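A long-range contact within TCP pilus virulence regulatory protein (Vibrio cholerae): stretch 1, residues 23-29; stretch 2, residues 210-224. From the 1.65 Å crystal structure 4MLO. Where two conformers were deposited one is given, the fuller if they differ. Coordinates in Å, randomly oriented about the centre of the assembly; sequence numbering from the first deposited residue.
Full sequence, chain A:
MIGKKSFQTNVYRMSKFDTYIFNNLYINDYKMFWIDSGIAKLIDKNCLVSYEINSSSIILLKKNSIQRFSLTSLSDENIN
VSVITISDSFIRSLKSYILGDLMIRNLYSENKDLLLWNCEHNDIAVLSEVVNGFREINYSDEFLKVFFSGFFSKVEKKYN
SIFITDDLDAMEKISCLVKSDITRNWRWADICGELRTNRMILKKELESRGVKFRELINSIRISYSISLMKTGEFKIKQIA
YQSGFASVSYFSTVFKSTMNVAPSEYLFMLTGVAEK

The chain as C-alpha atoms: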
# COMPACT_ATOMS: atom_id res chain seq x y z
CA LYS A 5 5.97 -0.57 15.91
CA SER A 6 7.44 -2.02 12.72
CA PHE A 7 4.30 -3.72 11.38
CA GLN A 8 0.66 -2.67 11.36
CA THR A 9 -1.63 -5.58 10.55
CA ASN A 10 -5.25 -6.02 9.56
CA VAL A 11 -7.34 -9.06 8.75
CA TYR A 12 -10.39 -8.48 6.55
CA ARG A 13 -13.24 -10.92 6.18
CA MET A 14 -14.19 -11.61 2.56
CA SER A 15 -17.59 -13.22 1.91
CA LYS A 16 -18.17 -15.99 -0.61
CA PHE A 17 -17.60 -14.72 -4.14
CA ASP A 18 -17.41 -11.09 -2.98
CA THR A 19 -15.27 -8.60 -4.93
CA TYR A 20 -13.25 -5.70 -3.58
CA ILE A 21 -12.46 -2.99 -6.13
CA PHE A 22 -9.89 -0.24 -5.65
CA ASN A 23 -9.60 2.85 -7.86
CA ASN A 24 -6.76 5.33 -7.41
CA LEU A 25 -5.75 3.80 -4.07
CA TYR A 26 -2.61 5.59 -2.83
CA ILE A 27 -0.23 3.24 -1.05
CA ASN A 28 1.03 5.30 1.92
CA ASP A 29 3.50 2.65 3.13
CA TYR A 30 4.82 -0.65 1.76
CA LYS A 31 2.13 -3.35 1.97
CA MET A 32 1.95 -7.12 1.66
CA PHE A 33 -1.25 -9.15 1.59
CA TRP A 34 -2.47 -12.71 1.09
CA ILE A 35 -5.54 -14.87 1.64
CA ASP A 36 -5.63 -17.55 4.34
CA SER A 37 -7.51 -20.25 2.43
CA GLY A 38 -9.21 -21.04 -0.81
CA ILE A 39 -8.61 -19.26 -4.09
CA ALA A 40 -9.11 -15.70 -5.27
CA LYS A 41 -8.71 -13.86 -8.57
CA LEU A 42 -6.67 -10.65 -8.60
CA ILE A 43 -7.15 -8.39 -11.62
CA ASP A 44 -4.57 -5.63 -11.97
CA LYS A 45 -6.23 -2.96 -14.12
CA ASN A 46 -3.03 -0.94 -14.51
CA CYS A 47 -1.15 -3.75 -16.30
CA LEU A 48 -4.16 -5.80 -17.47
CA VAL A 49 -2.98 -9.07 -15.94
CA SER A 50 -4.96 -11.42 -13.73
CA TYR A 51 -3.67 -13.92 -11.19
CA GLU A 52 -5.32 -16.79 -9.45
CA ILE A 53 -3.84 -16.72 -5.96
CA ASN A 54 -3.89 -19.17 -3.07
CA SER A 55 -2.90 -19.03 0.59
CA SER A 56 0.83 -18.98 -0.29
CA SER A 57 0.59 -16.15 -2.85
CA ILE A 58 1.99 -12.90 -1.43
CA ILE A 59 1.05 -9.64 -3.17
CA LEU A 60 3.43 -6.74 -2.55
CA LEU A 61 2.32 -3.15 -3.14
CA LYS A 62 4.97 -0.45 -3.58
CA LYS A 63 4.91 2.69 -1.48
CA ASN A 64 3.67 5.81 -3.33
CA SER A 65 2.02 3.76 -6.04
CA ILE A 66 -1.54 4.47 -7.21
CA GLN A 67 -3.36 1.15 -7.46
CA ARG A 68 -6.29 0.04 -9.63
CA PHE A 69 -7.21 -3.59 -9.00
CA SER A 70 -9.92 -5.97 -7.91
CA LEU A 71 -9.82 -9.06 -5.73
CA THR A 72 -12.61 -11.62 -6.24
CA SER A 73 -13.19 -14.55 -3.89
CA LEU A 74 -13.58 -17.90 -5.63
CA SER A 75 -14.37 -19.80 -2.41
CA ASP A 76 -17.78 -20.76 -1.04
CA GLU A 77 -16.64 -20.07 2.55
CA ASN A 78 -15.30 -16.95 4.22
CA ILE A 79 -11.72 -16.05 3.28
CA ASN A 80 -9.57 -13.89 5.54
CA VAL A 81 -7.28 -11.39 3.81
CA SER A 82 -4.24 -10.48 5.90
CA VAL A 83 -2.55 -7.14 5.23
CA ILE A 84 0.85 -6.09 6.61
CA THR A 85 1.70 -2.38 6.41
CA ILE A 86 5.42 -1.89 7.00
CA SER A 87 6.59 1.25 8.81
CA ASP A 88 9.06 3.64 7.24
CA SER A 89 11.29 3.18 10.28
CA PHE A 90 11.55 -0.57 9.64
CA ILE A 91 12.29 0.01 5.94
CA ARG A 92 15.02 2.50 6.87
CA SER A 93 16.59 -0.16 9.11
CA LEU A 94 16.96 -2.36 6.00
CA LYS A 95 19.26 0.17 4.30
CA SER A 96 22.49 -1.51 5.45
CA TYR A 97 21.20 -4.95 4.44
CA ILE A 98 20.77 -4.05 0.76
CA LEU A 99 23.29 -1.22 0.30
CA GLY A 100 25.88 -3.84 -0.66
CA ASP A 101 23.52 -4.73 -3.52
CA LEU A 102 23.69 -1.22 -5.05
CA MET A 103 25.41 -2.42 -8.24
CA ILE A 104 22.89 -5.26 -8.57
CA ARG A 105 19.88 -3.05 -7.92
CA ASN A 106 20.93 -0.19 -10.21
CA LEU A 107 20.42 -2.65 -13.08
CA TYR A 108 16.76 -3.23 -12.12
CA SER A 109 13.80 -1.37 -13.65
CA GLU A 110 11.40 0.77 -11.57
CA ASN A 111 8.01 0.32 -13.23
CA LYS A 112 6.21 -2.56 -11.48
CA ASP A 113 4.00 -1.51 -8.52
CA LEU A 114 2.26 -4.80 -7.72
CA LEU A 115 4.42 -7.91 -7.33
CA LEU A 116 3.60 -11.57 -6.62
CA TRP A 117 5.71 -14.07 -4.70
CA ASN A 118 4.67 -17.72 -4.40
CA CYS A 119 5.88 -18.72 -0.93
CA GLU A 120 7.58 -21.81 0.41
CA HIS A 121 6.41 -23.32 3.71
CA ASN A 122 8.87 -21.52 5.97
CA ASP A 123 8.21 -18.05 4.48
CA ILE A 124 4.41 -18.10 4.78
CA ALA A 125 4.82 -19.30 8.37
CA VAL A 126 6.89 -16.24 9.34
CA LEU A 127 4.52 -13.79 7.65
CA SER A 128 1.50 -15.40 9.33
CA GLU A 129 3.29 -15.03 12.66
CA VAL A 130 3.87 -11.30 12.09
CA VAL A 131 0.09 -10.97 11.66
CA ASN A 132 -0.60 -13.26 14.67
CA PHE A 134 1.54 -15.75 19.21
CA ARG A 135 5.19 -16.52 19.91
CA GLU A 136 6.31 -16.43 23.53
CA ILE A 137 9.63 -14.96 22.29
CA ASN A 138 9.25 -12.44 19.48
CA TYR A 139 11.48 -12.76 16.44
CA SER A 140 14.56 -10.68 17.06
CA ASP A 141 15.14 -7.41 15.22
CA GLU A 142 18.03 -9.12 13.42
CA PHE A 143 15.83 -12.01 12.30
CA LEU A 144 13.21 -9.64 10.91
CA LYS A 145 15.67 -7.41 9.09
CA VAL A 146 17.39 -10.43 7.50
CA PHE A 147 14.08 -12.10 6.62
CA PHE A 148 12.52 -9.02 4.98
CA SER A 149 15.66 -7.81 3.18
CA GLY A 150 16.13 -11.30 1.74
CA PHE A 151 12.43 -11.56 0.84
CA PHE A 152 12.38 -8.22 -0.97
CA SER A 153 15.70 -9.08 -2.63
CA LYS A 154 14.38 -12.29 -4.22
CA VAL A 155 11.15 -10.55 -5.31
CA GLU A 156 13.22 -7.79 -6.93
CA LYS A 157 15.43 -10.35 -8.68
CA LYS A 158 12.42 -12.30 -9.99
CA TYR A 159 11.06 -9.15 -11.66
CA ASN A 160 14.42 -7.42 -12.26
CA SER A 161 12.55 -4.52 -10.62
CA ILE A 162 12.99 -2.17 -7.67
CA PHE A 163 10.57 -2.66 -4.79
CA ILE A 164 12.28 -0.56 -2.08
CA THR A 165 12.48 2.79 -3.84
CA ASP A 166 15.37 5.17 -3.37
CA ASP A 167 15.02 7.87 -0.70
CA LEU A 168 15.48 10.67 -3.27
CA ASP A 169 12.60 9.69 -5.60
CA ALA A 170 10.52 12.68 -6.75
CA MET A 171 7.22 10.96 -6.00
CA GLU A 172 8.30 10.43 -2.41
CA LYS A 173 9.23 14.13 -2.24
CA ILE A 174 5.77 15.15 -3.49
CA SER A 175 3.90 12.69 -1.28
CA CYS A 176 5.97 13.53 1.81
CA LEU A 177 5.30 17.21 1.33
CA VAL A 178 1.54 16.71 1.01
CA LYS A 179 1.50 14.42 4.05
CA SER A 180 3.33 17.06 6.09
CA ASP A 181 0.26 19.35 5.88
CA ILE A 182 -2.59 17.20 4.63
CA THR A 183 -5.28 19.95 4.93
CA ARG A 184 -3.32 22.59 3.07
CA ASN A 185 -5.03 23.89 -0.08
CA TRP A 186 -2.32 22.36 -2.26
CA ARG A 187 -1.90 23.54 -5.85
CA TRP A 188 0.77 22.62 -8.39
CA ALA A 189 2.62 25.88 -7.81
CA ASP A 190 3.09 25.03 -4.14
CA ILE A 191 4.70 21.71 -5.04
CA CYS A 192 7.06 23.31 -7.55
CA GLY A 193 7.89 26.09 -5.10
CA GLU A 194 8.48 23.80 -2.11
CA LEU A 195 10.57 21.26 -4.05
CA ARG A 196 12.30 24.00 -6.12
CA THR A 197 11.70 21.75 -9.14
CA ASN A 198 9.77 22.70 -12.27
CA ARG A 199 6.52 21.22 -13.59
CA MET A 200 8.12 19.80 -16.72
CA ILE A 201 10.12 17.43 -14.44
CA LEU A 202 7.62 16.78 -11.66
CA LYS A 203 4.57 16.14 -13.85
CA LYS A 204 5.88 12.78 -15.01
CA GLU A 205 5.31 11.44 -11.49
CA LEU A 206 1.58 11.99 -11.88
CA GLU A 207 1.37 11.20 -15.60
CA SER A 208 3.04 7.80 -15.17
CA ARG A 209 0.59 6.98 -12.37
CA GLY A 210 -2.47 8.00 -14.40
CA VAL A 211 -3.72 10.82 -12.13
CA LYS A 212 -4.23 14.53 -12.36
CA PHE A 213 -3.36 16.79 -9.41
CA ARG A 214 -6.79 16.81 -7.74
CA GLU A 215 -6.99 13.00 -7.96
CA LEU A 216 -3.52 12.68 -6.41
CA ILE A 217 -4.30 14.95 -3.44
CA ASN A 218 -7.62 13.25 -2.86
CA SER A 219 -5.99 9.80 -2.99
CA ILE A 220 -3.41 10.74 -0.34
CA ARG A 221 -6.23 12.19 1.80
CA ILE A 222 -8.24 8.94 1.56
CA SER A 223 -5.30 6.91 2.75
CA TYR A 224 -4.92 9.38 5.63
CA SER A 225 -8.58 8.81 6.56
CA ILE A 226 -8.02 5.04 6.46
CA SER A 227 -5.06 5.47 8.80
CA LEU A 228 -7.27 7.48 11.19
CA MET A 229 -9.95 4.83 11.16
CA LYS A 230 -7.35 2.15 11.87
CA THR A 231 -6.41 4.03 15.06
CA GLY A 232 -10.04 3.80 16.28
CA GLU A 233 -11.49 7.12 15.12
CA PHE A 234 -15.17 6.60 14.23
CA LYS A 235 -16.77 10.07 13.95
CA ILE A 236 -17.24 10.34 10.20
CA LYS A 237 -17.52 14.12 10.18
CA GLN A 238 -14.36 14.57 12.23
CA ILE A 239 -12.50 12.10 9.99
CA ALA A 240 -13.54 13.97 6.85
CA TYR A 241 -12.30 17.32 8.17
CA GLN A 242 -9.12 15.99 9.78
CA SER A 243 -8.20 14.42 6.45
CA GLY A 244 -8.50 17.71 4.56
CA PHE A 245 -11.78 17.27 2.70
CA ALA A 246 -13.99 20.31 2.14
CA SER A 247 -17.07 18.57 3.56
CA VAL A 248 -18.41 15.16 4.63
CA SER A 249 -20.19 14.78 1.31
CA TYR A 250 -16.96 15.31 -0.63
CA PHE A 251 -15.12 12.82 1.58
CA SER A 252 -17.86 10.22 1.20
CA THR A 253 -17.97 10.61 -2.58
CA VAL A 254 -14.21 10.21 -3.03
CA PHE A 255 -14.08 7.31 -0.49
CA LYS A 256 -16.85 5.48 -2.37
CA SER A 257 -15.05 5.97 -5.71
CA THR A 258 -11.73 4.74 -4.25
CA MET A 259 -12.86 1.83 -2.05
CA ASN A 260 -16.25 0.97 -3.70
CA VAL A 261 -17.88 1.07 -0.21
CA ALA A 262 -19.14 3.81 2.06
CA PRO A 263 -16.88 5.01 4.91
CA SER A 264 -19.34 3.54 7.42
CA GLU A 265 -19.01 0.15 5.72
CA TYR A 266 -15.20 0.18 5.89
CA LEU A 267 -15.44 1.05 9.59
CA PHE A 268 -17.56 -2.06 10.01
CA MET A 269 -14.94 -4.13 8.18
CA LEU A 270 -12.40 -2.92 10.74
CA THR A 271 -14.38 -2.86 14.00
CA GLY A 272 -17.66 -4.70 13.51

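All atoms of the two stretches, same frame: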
# COMPACT_ATOMS: atom_id res chain seq x y z
N ASN A 23 -9.82 1.90 -6.78
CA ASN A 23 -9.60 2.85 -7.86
C ASN A 23 -8.81 4.03 -7.33
O ASN A 23 -9.30 4.77 -6.49
CB ASN A 23 -10.92 3.36 -8.45
CG ASN A 23 -10.71 4.31 -9.61
OD1 ASN A 23 -10.13 3.94 -10.61
ND2 ASN A 23 -11.19 5.52 -9.49
N ASN A 24 -7.59 4.22 -7.84
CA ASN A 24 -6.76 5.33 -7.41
C ASN A 24 -6.51 5.25 -5.90
O ASN A 24 -6.50 6.26 -5.20
CB ASN A 24 -7.36 6.67 -7.83
CG ASN A 24 -7.19 6.92 -9.34
OD1 ASN A 24 -6.41 6.23 -10.01
ND2 ASN A 24 -7.94 7.89 -9.85
N LEU A 25 -6.17 4.05 -5.45
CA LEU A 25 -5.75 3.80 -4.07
C LEU A 25 -4.27 4.13 -3.94
O LEU A 25 -3.42 3.42 -4.50
CB LEU A 25 -6.01 2.34 -3.68
CG LEU A 25 -5.65 1.94 -2.25
CD1 LEU A 25 -6.63 2.63 -1.29
CD2 LEU A 25 -5.60 0.41 -2.06
N TYR A 26 -3.98 5.18 -3.15
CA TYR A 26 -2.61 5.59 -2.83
C TYR A 26 -2.04 4.72 -1.72
O TYR A 26 -2.65 4.55 -0.66
CB TYR A 26 -2.57 7.08 -2.41
CG TYR A 26 -1.23 7.51 -1.86
CD1 TYR A 26 -0.16 7.76 -2.69
CD2 TYR A 26 -1.05 7.64 -0.50
CE1 TYR A 26 1.08 8.13 -2.15
CE2 TYR A 26 0.13 7.97 0.02
CZ TYR A 26 1.20 8.19 -0.79
OH TYR A 26 2.38 8.53 -0.14
N ILE A 27 -0.86 4.17 -1.97
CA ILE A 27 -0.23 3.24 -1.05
C ILE A 27 0.72 4.08 -0.20
O ILE A 27 1.79 4.47 -0.65
CB ILE A 27 0.49 2.11 -1.78
CG1 ILE A 27 -0.49 1.35 -2.68
CG2 ILE A 27 1.10 1.18 -0.79
CD1 ILE A 27 -1.71 0.76 -1.96
N ASN A 28 0.32 4.36 1.05
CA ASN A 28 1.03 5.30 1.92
C ASN A 28 2.32 4.71 2.46
O ASN A 28 3.26 5.45 2.78
CB ASN A 28 0.13 5.70 3.09
CG ASN A 28 0.75 6.79 3.92
OD1 ASN A 28 0.86 7.90 3.44
ND2 ASN A 28 1.16 6.49 5.15
N ASP A 29 2.36 3.39 2.62
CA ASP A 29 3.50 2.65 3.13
C ASP A 29 3.53 1.29 2.43
O ASP A 29 2.52 0.84 1.91
CB ASP A 29 3.40 2.43 4.64
CG ASP A 29 3.82 3.67 5.41
OD1 ASP A 29 5.00 4.08 5.26
OD2 ASP A 29 2.98 4.23 6.13
N GLY A 210 -1.12 7.89 -13.87
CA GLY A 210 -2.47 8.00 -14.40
C GLY A 210 -3.40 8.91 -13.63
O GLY A 210 -4.62 8.70 -13.66
N VAL A 211 -2.87 9.94 -12.92
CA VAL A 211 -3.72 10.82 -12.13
C VAL A 211 -3.40 12.26 -12.46
O VAL A 211 -2.25 12.61 -12.75
CB VAL A 211 -3.56 10.65 -10.60
CG1 VAL A 211 -4.26 9.39 -10.14
CG2 VAL A 211 -2.09 10.67 -10.19
N LYS A 212 -4.42 13.09 -12.37
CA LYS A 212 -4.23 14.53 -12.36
C LYS A 212 -4.09 14.99 -10.90
O LYS A 212 -4.31 14.23 -9.96
CB LYS A 212 -5.39 15.22 -13.06
CG LYS A 212 -5.41 15.00 -14.58
CD LYS A 212 -6.69 15.54 -15.18
N PHE A 213 -3.76 16.28 -10.72
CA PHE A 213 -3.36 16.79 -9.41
C PHE A 213 -4.45 16.58 -8.36
O PHE A 213 -4.18 16.08 -7.25
CB PHE A 213 -2.99 18.27 -9.50
CG PHE A 213 -2.33 18.81 -8.26
CD1 PHE A 213 -0.96 18.66 -8.07
CD2 PHE A 213 -3.07 19.47 -7.27
CE1 PHE A 213 -0.32 19.16 -6.92
CE2 PHE A 213 -2.43 19.98 -6.13
CZ PHE A 213 -1.08 19.81 -5.96
N ARG A 214 -5.70 16.94 -8.70
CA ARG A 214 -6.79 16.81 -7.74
C ARG A 214 -6.97 15.36 -7.31
O ARG A 214 -7.23 15.08 -6.13
CB ARG A 214 -8.10 17.33 -8.33
CG ARG A 214 -9.27 17.14 -7.37
CD ARG A 214 -10.59 17.73 -7.85
NE ARG A 214 -11.00 17.30 -9.18
CZ ARG A 214 -11.58 16.13 -9.46
NH1 ARG A 214 -11.77 15.22 -8.51
NH2 ARG A 214 -11.92 15.85 -10.71
N GLU A 215 -6.87 14.42 -8.26
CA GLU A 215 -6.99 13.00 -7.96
C GLU A 215 -5.84 12.53 -7.07
O GLU A 215 -6.04 11.70 -6.17
CB GLU A 215 -7.04 12.17 -9.26
CG GLU A 215 -8.15 12.59 -10.24
CD GLU A 215 -8.08 11.89 -11.60
OE1 GLU A 215 -7.06 11.98 -12.33
OE2 GLU A 215 -9.08 11.26 -11.98
N LEU A 216 -4.62 13.04 -7.29
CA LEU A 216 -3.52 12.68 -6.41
C LEU A 216 -3.78 13.15 -4.98
O LEU A 216 -3.60 12.38 -4.03
CB LEU A 216 -2.22 13.30 -6.90
CG LEU A 216 -1.05 13.07 -5.95
CD1 LEU A 216 -0.73 11.58 -5.87
CD2 LEU A 216 0.17 13.86 -6.37
N ILE A 217 -4.12 14.44 -4.80
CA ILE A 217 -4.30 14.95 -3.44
C ILE A 217 -5.42 14.20 -2.75
O ILE A 217 -5.29 13.77 -1.60
CB ILE A 217 -4.57 16.47 -3.45
CG1 ILE A 217 -3.43 17.21 -4.17
CG2 ILE A 217 -4.82 16.98 -2.01
CD1 ILE A 217 -2.05 17.06 -3.53
N ASN A 218 -6.51 13.97 -3.47
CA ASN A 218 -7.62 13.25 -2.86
C ASN A 218 -7.23 11.82 -2.48
O ASN A 218 -7.65 11.32 -1.42
CB ASN A 218 -8.79 13.23 -3.83
CG ASN A 218 -9.58 14.53 -3.86
OD1 ASN A 218 -9.45 15.37 -2.99
ND2 ASN A 218 -10.44 14.67 -4.85
N SER A 219 -6.41 11.17 -3.29
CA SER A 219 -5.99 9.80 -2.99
C SER A 219 -5.14 9.75 -1.73
O SER A 219 -5.33 8.87 -0.89
CB SER A 219 -5.26 9.18 -4.19
OG SER A 219 -3.90 9.59 -4.34
N ILE A 220 -4.22 10.69 -1.56
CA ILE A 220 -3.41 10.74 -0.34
C ILE A 220 -4.29 11.02 0.87
O ILE A 220 -4.10 10.41 1.95
CB ILE A 220 -2.30 11.79 -0.50
CG1 ILE A 220 -1.36 11.38 -1.65
CG2 ILE A 220 -1.52 11.99 0.84
CD1 ILE A 220 -0.41 12.49 -2.02
N ARG A 221 -5.29 11.89 0.71
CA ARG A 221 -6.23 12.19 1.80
C ARG A 221 -7.09 10.98 2.16
O ARG A 221 -7.38 10.78 3.34
CB ARG A 221 -7.11 13.38 1.44
CG ARG A 221 -6.33 14.71 1.41
CD ARG A 221 -7.24 15.91 1.10
NE ARG A 221 -6.51 17.16 1.34
CZ ARG A 221 -6.72 18.32 0.75
NH1 ARG A 221 -7.66 18.47 -0.16
NH2 ARG A 221 -5.93 19.35 1.07
N ILE A 222 -7.47 10.15 1.19
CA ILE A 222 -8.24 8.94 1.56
C ILE A 222 -7.38 8.00 2.38
O ILE A 222 -7.84 7.38 3.35
CB ILE A 222 -8.79 8.25 0.29
CG1 ILE A 222 -9.93 9.05 -0.36
CG2 ILE A 222 -9.29 6.79 0.59
CD1 ILE A 222 -11.15 9.31 0.52
N SER A 223 -6.13 7.82 1.99
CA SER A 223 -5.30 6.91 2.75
C SER A 223 -5.03 7.46 4.14
O SER A 223 -4.94 6.69 5.10
CB SER A 223 -4.05 6.60 1.94
OG SER A 223 -4.44 5.84 0.79
N TYR A 224 -4.98 8.79 4.30
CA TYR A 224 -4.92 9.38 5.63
C TYR A 224 -6.16 9.04 6.45
O TYR A 224 -6.07 8.65 7.62
CB TYR A 224 -4.69 10.89 5.48
CG TYR A 224 -4.39 11.67 6.73
CD1 TYR A 224 -5.38 12.16 7.52
CD2 TYR A 224 -3.07 12.01 7.04
CE1 TYR A 224 -5.11 12.91 8.66
CE2 TYR A 224 -2.80 12.76 8.20
CZ TYR A 224 -3.84 13.18 9.01
OH TYR A 224 -3.62 13.94 10.16
O HOH W 1 -7.30 8.95 -12.60
O HOH W 2 -6.13 6.26 -1.48
O HOH W 3 -1.72 9.27 3.31

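When a helix packs against a short extended segment, small polar side chains on the helix often let the two backbones come close, and water fills what direct contact leaves open. The contact between residues 23-29 and 210-224 of this regulator, in which touching residues are at least 187 positions apart in sequence, illustrates the principle while burying 406 Å² in total; Tyr 26 (93 Å²), Asn 24 (79 Å²) and Ser 223 (59 Å²) are the residues most covered by the opposing stretch.

Stretch 2 opens at Gly 210, which ends the preceding helix in a Schellman motif; its positive phi of 73° is one that glycine adopts readily. Its carbonyl oxygen accepts a hydrogen bond from water 1 (O to water, 2.9 Å), and the same water accepts one from Asn 24 ND2 at 3.0 Å, so the loop is tied to the corner of stretch 1 through solvent. Val 211 adds a direct contact, its CG1 lying 3.8 Å from Asn 24 OD1.

Lys 212 occupies the N-cap position, where its backbone amide donates to Glu 215 OE1 (N to OE1, 2.9 Å) in a nearly straight hydrogen bond. The carboxylate thus folds back over the start of the helix, and its other oxygen, Glu 215 OE2, sits 4.1 Å from Asn 24 ND2.

One turn later, Ser 219 marks the closest backbone approach, with its CA 5.4 Å from Tyr 26 CA. A side chain this small suits the narrow gap: Ser 219 CB lies 3.3 Å from Asn 24 O, and its OG lies 3.4 Å from Tyr 26 CB. The hydroxyl, in the p rotamer, donates to Leu 216 O (OG to O, 2.8 Å), so its polarity is satisfied within the helix itself.

Ile 220 supplies the apolar part. Its CB points sideways, yet CG1 sits 3.8 Å from the centroid of the Tyr 26 ring and only 7° off the ring normal, a CH-pi contact over one face. The flat aromatic surface accepts the aliphatic chain snugly. The backbone contributes too, as water 3 donates both to Ile 220 O (3.0 Å from the water) and to Asn 28 OD1 (2.9 Å).

Ser 223 completes the contact with the sole direct hydrogen bond between the stretches: OG donates to Tyr 26 O over a short 2.6 Å, while CB lies at the edge of the tyrosine ring. Water 2 reinforces this junction, accepting from Tyr 26 N (2.9 Å) and donating to Ser 219 O (2.8 Å) and Ser 223 OG (2.9 Å). Both backbone polar groups of Tyr 26 are therefore satisfied at the helix surface, one directly and one through water.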